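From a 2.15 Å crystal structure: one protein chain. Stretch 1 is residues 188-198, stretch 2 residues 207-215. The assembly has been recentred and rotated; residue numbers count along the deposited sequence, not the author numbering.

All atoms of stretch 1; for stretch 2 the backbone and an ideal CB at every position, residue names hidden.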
# COMPACT_ATOMS: atom_id res chain seq x y z
N VAL A 188 -0.92 -25.43 -1.68
CA VAL A 188 -0.22 -25.85 -0.46
C VAL A 188 -1.22 -26.18 0.63
O VAL A 188 -1.12 -27.22 1.30
CB VAL A 188 0.76 -24.75 -0.01
CG1 VAL A 188 1.45 -25.15 1.29
CG2 VAL A 188 1.78 -24.44 -1.12
N THR A 189 -2.22 -25.31 0.80
CA THR A 189 -3.23 -25.42 1.85
C THR A 189 -4.61 -25.25 1.25
O THR A 189 -4.77 -25.33 0.03
CB THR A 189 -3.00 -24.38 2.95
OG1 THR A 189 -3.19 -23.07 2.41
CG2 THR A 189 -1.59 -24.48 3.51
N ASP A 190 -5.62 -25.06 2.10
CA ASP A 190 -6.95 -24.63 1.67
C ASP A 190 -7.01 -23.14 1.31
O ASP A 190 -8.02 -22.71 0.73
CB ASP A 190 -7.95 -24.92 2.79
CG ASP A 190 -7.52 -24.32 4.13
OD1 ASP A 190 -6.31 -24.31 4.46
OD2 ASP A 190 -8.42 -23.84 4.87
N LYS A 191 -6.00 -22.36 1.69
CA LYS A 191 -5.95 -20.93 1.37
C LYS A 191 -5.39 -20.74 -0.03
O LYS A 191 -4.48 -21.46 -0.45
CB LYS A 191 -5.04 -20.19 2.35
CG LYS A 191 -5.53 -20.19 3.78
CD LYS A 191 -6.88 -19.53 3.87
CE LYS A 191 -7.37 -19.50 5.30
NZ LYS A 191 -8.85 -19.34 5.36
N ALA A 192 -5.91 -19.74 -0.73
CA ALA A 192 -5.49 -19.48 -2.10
C ALA A 192 -3.99 -19.24 -2.14
O ALA A 192 -3.45 -18.50 -1.31
CB ALA A 192 -6.24 -18.28 -2.67
N ASP A 193 -3.30 -19.91 -3.06
CA ASP A 193 -1.92 -19.55 -3.37
C ASP A 193 -1.83 -18.62 -4.56
O ASP A 193 -0.81 -17.94 -4.74
CB ASP A 193 -1.08 -20.79 -3.67
CG ASP A 193 -0.94 -21.72 -2.47
OD1 ASP A 193 -0.54 -21.25 -1.36
OD2 ASP A 193 -1.25 -22.91 -2.64
N MET A 194 -2.85 -18.60 -5.40
CA MET A 194 -2.94 -17.62 -6.47
C MET A 194 -4.40 -17.25 -6.63
O MET A 194 -5.28 -18.06 -6.40
CB MET A 194 -2.36 -18.17 -7.77
CG MET A 194 -2.61 -19.66 -7.92
SD MET A 194 -2.00 -20.35 -9.46
CE MET A 194 -0.28 -20.58 -9.05
N ALA A 195 -4.64 -16.00 -6.98
CA ALA A 195 -6.00 -15.56 -7.24
C ALA A 195 -5.98 -14.58 -8.40
O ALA A 195 -4.95 -13.98 -8.72
CB ALA A 195 -6.65 -14.94 -6.00
N THR A 196 -7.12 -14.46 -9.05
CA THR A 196 -7.29 -13.51 -10.13
C THR A 196 -8.70 -12.96 -10.01
O THR A 196 -9.66 -13.73 -9.88
CB THR A 196 -7.04 -14.14 -11.49
OG1 THR A 196 -5.66 -14.54 -11.55
CG2 THR A 196 -7.32 -13.15 -12.63
N ALA A 197 -8.80 -11.63 -9.99
CA ALA A 197 -10.07 -10.94 -9.89
C ALA A 197 -10.34 -10.16 -11.17
O ALA A 197 -9.41 -9.68 -11.83
CB ALA A 197 -10.11 -10.00 -8.69
N TRP A 198 -11.62 -10.02 -11.47
CA TRP A 198 -12.16 -9.33 -12.63
C TRP A 198 -13.23 -8.39 -12.08
O TRP A 198 -14.30 -8.84 -11.63
CB TRP A 198 -12.74 -10.32 -13.64
CG TRP A 198 -13.33 -9.72 -14.86
CD1 TRP A 198 -14.56 -9.14 -14.97
CD2 TRP A 198 -12.72 -9.62 -16.14
NE1 TRP A 198 -14.75 -8.70 -16.24
CE2 TRP A 198 -13.64 -8.99 -16.99
CE3 TRP A 198 -11.48 -10.03 -16.67
CZ2 TRP A 198 -13.36 -8.74 -18.34
CZ3 TRP A 198 -11.21 -9.77 -18.00
CH2 TRP A 198 -12.15 -9.14 -18.83
N UNK A 207 -10.88 -4.05 -14.30
CA UNK A 207 -9.57 -4.39 -13.76
C UNK A 207 -9.44 -5.90 -13.68
O UNK A 207 -10.30 -6.56 -13.12
CB UNK A 207 -9.36 -3.75 -12.38
N UNK A 208 -8.34 -6.43 -14.20
CA UNK A 208 -8.08 -7.86 -14.30
C UNK A 208 -6.76 -8.11 -13.58
O UNK A 208 -5.69 -7.97 -14.17
CB UNK A 208 -8.03 -8.33 -15.75
N UNK A 209 -6.85 -8.48 -12.29
CA UNK A 209 -5.73 -8.41 -11.35
C UNK A 209 -5.35 -9.80 -10.85
O UNK A 209 -6.17 -10.48 -10.23
CB UNK A 209 -6.08 -7.50 -10.17
N UNK A 210 -4.10 -10.19 -11.07
CA UNK A 210 -3.60 -11.49 -10.67
C UNK A 210 -2.57 -11.35 -9.55
O UNK A 210 -1.79 -10.39 -9.53
CB UNK A 210 -2.99 -12.22 -11.87
N UNK A 211 -2.57 -12.29 -8.62
CA UNK A 211 -1.57 -12.30 -7.56
C UNK A 211 -1.24 -13.75 -7.22
O UNK A 211 -2.11 -14.62 -7.26
CB UNK A 211 -2.06 -11.54 -6.33
N UNK A 212 0.03 -14.00 -6.90
CA UNK A 212 0.51 -15.34 -6.57
C UNK A 212 1.67 -15.26 -5.58
O UNK A 212 2.50 -14.34 -5.63
CB UNK A 212 0.94 -16.08 -7.84
N UNK A 213 1.74 -16.25 -4.68
CA UNK A 213 2.83 -16.39 -3.72
C UNK A 213 3.67 -17.64 -3.96
O UNK A 213 4.48 -17.99 -3.10
CB UNK A 213 2.27 -16.42 -2.30
N UNK A 214 3.52 -18.30 -5.10
CA UNK A 214 4.25 -19.54 -5.36
C UNK A 214 4.96 -19.55 -6.71
O UNK A 214 5.14 -20.62 -7.31
CB UNK A 214 3.29 -20.73 -5.29
N UNK A 215 5.36 -18.39 -7.24
CA UNK A 215 5.98 -18.40 -8.57
C UNK A 215 7.47 -18.73 -8.45
O UNK A 215 8.03 -18.75 -7.35
CB UNK A 215 5.79 -17.05 -9.27

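Strand 207-212 runs antiparallel to strand 194-198. Because the chain is extended, positions 208 to 212 point in turn to the face that carries Met194, Thr196 and Trp198 and to the face that carries Ala195 and Ala197; at 213 and 214 the chain turns a corner.

At position 207 the ideal CB has nothing of stretch 1 within reach, so stretch 1 hardly restricts the choice. The residue is Ala207.

Position 208 pairs with Trp198, and its CB lies 3.9 Å from Trp198 CE3. A side chain of moderate size, polar or apolar, could lie between the indole and Thr196. It is Asn208, chi1 t: its CB packs obliquely against the indole, its OD1 lies 3.6 Å from Thr196 CG2, and its ND2 is hydrogen-bonded elsewhere in the structure.

Position 209 faces the other way, on the side of Ala197. Backbone bonds fix the pair, and the small methyl of Ala197 leaves room for many residues, beta-branched or leucine-like. Leu209 is found, with chi1 m and chi2 t; its CB comes 4.3 Å from Ala197 O, its N donates to Ala197 O and its O accepts from Ala197 N, both at 2.9 Å.

Position 210 returns to the face of Thr196, whose OG1 is 3.6 Å from the ideal CB. A small residue fits readily, and a serine-like one might also be accommodated. Ala210 places its CB 3.5 Å from Thr196 OG1, which bonds weakly to Ala195 O rather than to stretch 2.

Position 211 again sits in a hydrogen-bonded pair, opposite Ala195; small or medium apolar groups would suit. With Ala211, N to Ala195 O and O to Ala195 N both measure 2.9 Å.

Position 212 has its CB close to Met194 CB, favouring a compact group, apolar or hydroxylic. Ser212 makes the contact, CB to CB at 3.9 Å, and its OG accepts a hydrogen bond from the backbone N of position 214 (OG to N, 3.2 Å).

At position 213 the CB points sideways, yet stretch 1 offers a carboxylate, Asp193, with the carbonyls of Lys191 and Ala192 beyond. A long cationic side chain is the natural answer, lysine or arginine. Arg213 extends its end toward Asp193: NH2 and NE lie 2.8 and 2.9 Å from OD1, hydrogen bonds within a salt bridge. Ala192 O lies over one face of the guanidinium, and Arg213 N also donates to Asp193 O at 3.1 Å.

Position 214 points toward stretch 1, near Asp193 CB and the methyl end of Met194, so a medium apolar group suits. Val214 brings CG2 to 3.7 Å from Met194 CE and CG1 to 3.9 Å from Asp193 CB.

Position 215 points sideways, with no neighbour in stretch 1 to constrain it; the residue is Val215.

Stretch 2 207-215: ANLAASRVV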
# COMPACT_ATOMS: atom_id res chain seq x y z
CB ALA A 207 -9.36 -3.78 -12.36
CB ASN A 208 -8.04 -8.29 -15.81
CG ASN A 208 -7.47 -9.68 -16.02
OD1 ASN A 208 -7.39 -10.49 -15.09
ND2 ASN A 208 -7.06 -9.96 -17.25
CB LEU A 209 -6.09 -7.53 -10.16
CG LEU A 209 -6.69 -6.18 -10.53
CD1 LEU A 209 -6.91 -5.35 -9.26
CD2 LEU A 209 -5.74 -5.48 -11.48
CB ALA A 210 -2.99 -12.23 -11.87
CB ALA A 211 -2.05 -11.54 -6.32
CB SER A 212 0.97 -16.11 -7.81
OG SER A 212 1.51 -17.37 -7.44
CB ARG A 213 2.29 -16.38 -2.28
CG ARG A 213 1.31 -17.48 -1.99
CD ARG A 213 0.89 -17.50 -0.54
NE ARG A 213 0.07 -18.68 -0.27
CZ ARG A 213 -0.71 -18.84 0.79
NH1 ARG A 213 -0.78 -17.89 1.71
NH2 ARG A 213 -1.42 -19.95 0.93
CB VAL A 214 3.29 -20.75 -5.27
CG1 VAL A 214 2.80 -20.94 -3.85
CG2 VAL A 214 2.11 -20.57 -6.24
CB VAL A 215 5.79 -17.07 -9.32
CG1 VAL A 215 4.41 -17.01 -9.96
CG2 VAL A 215 6.04 -15.90 -8.41
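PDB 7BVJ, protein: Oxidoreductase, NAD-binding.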